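Local coordinates for synaptonemal complex protein 2 (PDB 5IWZ) that forms a major part of the axial and lateral elements of synaptonemal complexes in meiotic prophase and is required for SYCP3 insertion and chromosome synapsis, at residues A[127-130]-A[131-135]; A[174-177]-A[178-181]. All blocks are in the same frame, centred on the assembly; numbering follows the deposited sequence.

Contact 1. Residues A[127-130]-A[131-135]; sequences NMIE and DLFDL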
loop_
_atom_site.group_PDB
_atom_site.type_symbol
_atom_site.label_atom_id
_atom_site.label_comp_id
_atom_site.label_asym_id
_atom_site.label_seq_id
_atom_site.Cartn_x
_atom_site.Cartn_y
_atom_site.Cartn_z
ATOM N N ASN A 127 -6.084 3.167 -7.599
ATOM C CA ASN A 127 -7.025 2.057 -7.698
ATOM C C ASN A 127 -6.562 1.033 -8.731
ATOM O O ASN A 127 -6.732 -0.171 -8.534
ATOM C CB ASN A 127 -8.413 2.579 -8.065
ATOM C CG ASN A 127 -8.971 3.565 -7.037
ATOM O OD1 ASN A 127 -8.640 3.502 -5.851
ATOM N ND2 ASN A 127 -9.826 4.479 -7.499
ATOM N N MET A 128 -5.972 1.496 -9.832
ATOM C CA MET A 128 -5.559 0.579 -10.896
ATOM C C MET A 128 -4.494 -0.378 -10.396
ATOM O O MET A 128 -4.570 -1.590 -10.630
ATOM C CB MET A 128 -5.048 1.362 -12.109
ATOM C CG MET A 128 -4.610 0.445 -13.280
ATOM S SD MET A 128 -3.771 1.342 -14.595
ATOM C CE MET A 128 -2.057 1.337 -14.064
ATOM N N ILE A 129 -3.499 0.152 -9.676
ATOM C CA ILE A 129 -2.422 -0.681 -9.147
ATOM C C ILE A 129 -2.946 -1.609 -8.058
ATOM O O ILE A 129 -2.509 -2.761 -7.926
ATOM C CB ILE A 129 -1.286 0.225 -8.627
ATOM C CG1 ILE A 129 -0.535 0.853 -9.802
ATOM C CG2 ILE A 129 -0.351 -0.538 -7.704
ATOM C CD1 ILE A 129 -0.036 -0.175 -10.805
ATOM N N GLU A 130 -3.852 -1.108 -7.222
ATOM C CA GLU A 130 -4.486 -1.970 -6.235
ATOM C C GLU A 130 -5.248 -3.103 -6.917
ATOM O O GLU A 130 -5.159 -4.267 -6.500
ATOM C CB GLU A 130 -5.410 -1.123 -5.365
ATOM C CG GLU A 130 -5.984 -1.816 -4.169
ATOM C CD GLU A 130 -7.044 -0.960 -3.501
ATOM O OE1 GLU A 130 -7.045 0.285 -3.724
ATOM O OE2 GLU A 130 -7.880 -1.538 -2.769
ATOM N N ASP A 131 -5.985 -2.785 -7.993
ATOM C CA ASP A 131 -6.678 -3.828 -8.753
ATOM C C ASP A 131 -5.698 -4.830 -9.353
ATOM O O ASP A 131 -5.988 -6.036 -9.423
ATOM C CB ASP A 131 -7.516 -3.196 -9.863
ATOM C CG ASP A 131 -8.664 -2.360 -9.323
ATOM O OD1 ASP A 131 -9.156 -2.675 -8.210
ATOM O OD2 ASP A 131 -9.053 -1.382 -10.003
ATOM N N LEU A 132 -4.550 -4.349 -9.824
ATOM C CA LEU A 132 -3.546 -5.258 -10.377
ATOM C C LEU A 132 -3.027 -6.218 -9.304
ATOM O O LEU A 132 -2.957 -7.435 -9.522
ATOM C CB LEU A 132 -2.408 -4.446 -10.988
ATOM C CG LEU A 132 -1.294 -5.226 -11.697
ATOM C CD1 LEU A 132 -1.750 -5.703 -13.050
ATOM C CD2 LEU A 132 -0.075 -4.364 -11.855
ATOM N N PHE A 133 -2.662 -5.685 -8.130
ATOM C CA PHE A 133 -2.152 -6.556 -7.075
ATOM C C PHE A 133 -3.232 -7.492 -6.553
ATOM O O PHE A 133 -2.931 -8.652 -6.254
ATOM C CB PHE A 133 -1.553 -5.722 -5.947
ATOM C CG PHE A 133 -0.190 -5.178 -6.266
ATOM C CD1 PHE A 133 0.826 -6.024 -6.687
ATOM C CD2 PHE A 133 0.078 -3.819 -6.155
ATOM C CE1 PHE A 133 2.085 -5.527 -7.001
ATOM C CE2 PHE A 133 1.338 -3.319 -6.463
ATOM C CZ PHE A 133 2.341 -4.174 -6.888
ATOM N N ASP A 134 -4.496 -7.029 -6.496
ATOM C CA ASP A 134 -5.601 -7.908 -6.112
ATOM C C ASP A 134 -5.679 -9.121 -7.028
ATOM O O ASP A 134 -5.876 -10.255 -6.572
ATOM C CB ASP A 134 -6.935 -7.154 -6.145
ATOM C CG ASP A 134 -7.111 -6.191 -4.972
ATOM O OD1 ASP A 134 -6.433 -6.351 -3.938
ATOM O OD2 ASP A 134 -7.950 -5.269 -5.082
ATOM N N LEU A 135 -5.555 -8.899 -8.337
ATOM C CA LEU A 135 -5.511 -10.016 -9.265
ATOM C C LEU A 135 -4.267 -10.870 -9.028
ATOM O O LEU A 135 -4.336 -12.100 -9.073
ATOM C CB LEU A 135 -5.569 -9.492 -10.701
ATOM C CG LEU A 135 -5.486 -10.494 -11.849
ATOM C CD1 LEU A 135 -6.423 -11.696 -11.652
ATOM C CD2 LEU A 135 -5.767 -9.780 -13.205
#

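Contact 2. Residues A[174-177]-A[178-181]; sequences EALK and KMNL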
loop_
_atom_site.group_PDB
_atom_site.type_symbol
_atom_site.label_atom_id
_atom_site.label_comp_id
_atom_site.label_asym_id
_atom_site.label_seq_id
_atom_site.Cartn_x
_atom_site.Cartn_y
_atom_site.Cartn_z
ATOM N N GLU A 174 0.682 0.454 -0.889
ATOM C CA GLU A 174 -0.134 -0.647 -1.388
ATOM C C GLU A 174 0.734 -1.827 -1.826
ATOM O O GLU A 174 0.442 -2.986 -1.500
ATOM C CB GLU A 174 -1.004 -0.133 -2.545
ATOM C CG GLU A 174 -1.660 -1.211 -3.390
ATOM C CD GLU A 174 -2.638 -2.044 -2.590
ATOM O OE1 GLU A 174 -3.065 -1.588 -1.498
ATOM O OE2 GLU A 174 -2.967 -3.167 -3.043
ATOM N N ALA A 175 1.816 -1.550 -2.559
ATOM C CA ALA A 175 2.674 -2.630 -3.043
ATOM C C ALA A 175 3.418 -3.306 -1.897
ATOM O O ALA A 175 3.508 -4.540 -1.841
ATOM C CB ALA A 175 3.671 -2.090 -4.063
ATOM N N LEU A 176 3.971 -2.505 -0.982
ATOM C CA LEU A 176 4.728 -3.054 0.131
ATOM C C LEU A 176 3.858 -3.962 0.996
ATOM O O LEU A 176 4.312 -5.008 1.471
ATOM C CB LEU A 176 5.324 -1.904 0.946
ATOM C CG LEU A 176 6.162 -2.219 2.176
ATOM C CD1 LEU A 176 7.227 -3.199 1.766
ATOM C CD2 LEU A 176 6.789 -0.927 2.743
ATOM N N LYS A 177 2.593 -3.604 1.183
ATOM C CA LYS A 177 1.735 -4.419 2.034
ATOM C C LYS A 177 1.346 -5.722 1.343
ATOM O O LYS A 177 1.259 -6.774 1.993
ATOM C CB LYS A 177 0.512 -3.604 2.447
ATOM C CG LYS A 177 -0.775 -4.361 2.565
ATOM C CD LYS A 177 -1.897 -3.416 3.021
ATOM C CE LYS A 177 -2.005 -2.211 2.092
ATOM N NZ LYS A 177 -2.590 -1.000 2.744
ATOM N N LYS A 178 1.121 -5.679 0.028
ATOM C CA LYS A 178 0.905 -6.916 -0.713
ATOM C C LYS A 178 2.141 -7.802 -0.658
ATOM O O LYS A 178 2.027 -9.030 -0.587
ATOM C CB LYS A 178 0.521 -6.603 -2.158
ATOM C CG LYS A 178 -0.859 -5.990 -2.328
ATOM C CD LYS A 178 -1.933 -7.046 -2.151
ATOM C CE LYS A 178 -3.301 -6.547 -2.590
ATOM N NZ LYS A 178 -3.812 -5.443 -1.719
ATOM N N MET A 179 3.337 -7.203 -0.688
ATOM C CA MET A 179 4.548 -8.019 -0.615
ATOM C C MET A 179 4.678 -8.716 0.736
ATOM O O MET A 179 5.037 -9.902 0.798
ATOM C CB MET A 179 5.792 -7.178 -0.894
ATOM C CG MET A 179 7.082 -7.968 -0.619
ATOM S SD MET A 179 8.602 -7.203 -1.197
ATOM C CE MET A 179 8.855 -5.940 0.041
ATOM N N ASN A 180 4.393 -7.996 1.829
ATOM C CA ASN A 180 4.470 -8.600 3.157
ATOM C C ASN A 180 3.418 -9.689 3.338
ATOM O O ASN A 180 3.670 -10.684 4.022
ATOM C CB ASN A 180 4.370 -7.502 4.236
ATOM C CG ASN A 180 5.710 -6.808 4.444
ATOM O OD1 ASN A 180 6.738 -7.462 4.395
ATOM N ND2 ASN A 180 5.710 -5.490 4.620
ATOM N N LEU A 181 2.257 -9.532 2.718
ATOM C CA LEU A 181 1.268 -10.603 2.698
ATOM C C LEU A 181 1.788 -11.830 1.956
ATOM O O LEU A 181 1.600 -12.964 2.412
ATOM C CB LEU A 181 -0.022 -10.075 2.061
ATOM C CG LEU A 181 -1.209 -11.008 1.863
ATOM C CD1 LEU A 181 -1.890 -11.254 3.196
ATOM C CD2 LEU A 181 -2.182 -10.385 0.875
#

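Contact 1. Residues A[127-130]-A[131-135]
D131 N and D134 N each donate to the carbonyl oxygen four residues back, N127 O and E130 O, both at 2.8 Å, and L132 and F133 pair in the same way with M128 and I129. These are the i to i+4 bonds of a regular α-helix, here two turns of helix 123-141 in the armadillo-repeat-like domain. The carboxylates of D131 and D134 fold back close to the same carbonyls without bonding to them. In D131, CG is anti to the carbonyl carbon (chi1 -66°), which folds the carboxylate back until OD2 is 3.0 Å from N127 O, an acceptor facing an acceptor. D131 OD2 is hydrogen-bonded to S70 OG on helix 66-79, which probably makes the close approach tolerable. One turn on, E130 and D134 run side by side with their carboxylate planes 78° apart and E130 OE2 4.4 Å from D134 OD2, a likely repulsion that the long, weak ion pair of D134 with K178 of helix 169-185 may ease. The buried residues M128, I129, L132 and F133 make the apolar packing. M128 reaches helix 66-79, while L132 packs on M103 and F107 of helix 99-108. I129 and F133 point the same way, and the γ-methyl of I129, anti to its own backbone nitrogen, sits beside the CD2-CE2 bond of the phenyl ring, raised from its plane, with CG2 3.5 Å from F133 CE2.

Contact 2. Residues A[174-177]-A[178-181]
Residues 174-177 and 178-181 form consecutive turns of helix 169-185, an α-helix of the armadillo-repeat-like domain. The amide nitrogens of K178, M179, N180 and L181 bond in turn to the carbonyl oxygens of E174, A175, L176 and K177. The first is the longest of the four, with K178 N 3.2 Å from E174 O. The same two residues are also joined through their side chains by an i to i+4 salt bridge, K178 NZ to E174 OE2 at 2.8 Å. The ammonium meets the syn side of the carboxylate oxygen, 20° out of its plane. Both chains bend to meet: E174 turns at chi2 (63°), while in K178 the bend at chi2 (-75°) brings CE within 3.4 Å of E174 OE2 and a second bend at chi4 swings NZ onto that oxygen. Elsewhere around the helix, L176 and M179 cross, the methyl CD1 of L176 resting 3.6 Å from the terminal CE of M179. L176 also runs beside N180, whose amide nitrogen ND2 comes 4.0 Å from L176 CD1 but donates its hydrogen bond to G221 O. The helix is flanked on several sides: E174 touches M126 on helix 123-141, A175 and M179 pack against helix 144-163, and M179 and N180 lie on A225 of helix 216-229.

Contact 1 precedes contact 2 along the chain, the first on helix 123-141 and the second on helix 169-185, with helix 144-163 between them in sequence. Their centres are about 11 Å apart, and the two helices touch directly. F133 CE2 is 3.6 Å from A175 CB, and E130 CG lies 3.5 Å from E174 OE2. K178, already paired with E174, also makes a long, weak ion pair with D134, NZ to OD1 3.6 Å, so a polar link runs beside the apolar packing of F133 on A175. Both contacts lie in the armadillo-repeat-like domain of this lateral-element protein, where helices 123-141 and 169-185 pack directly on each other.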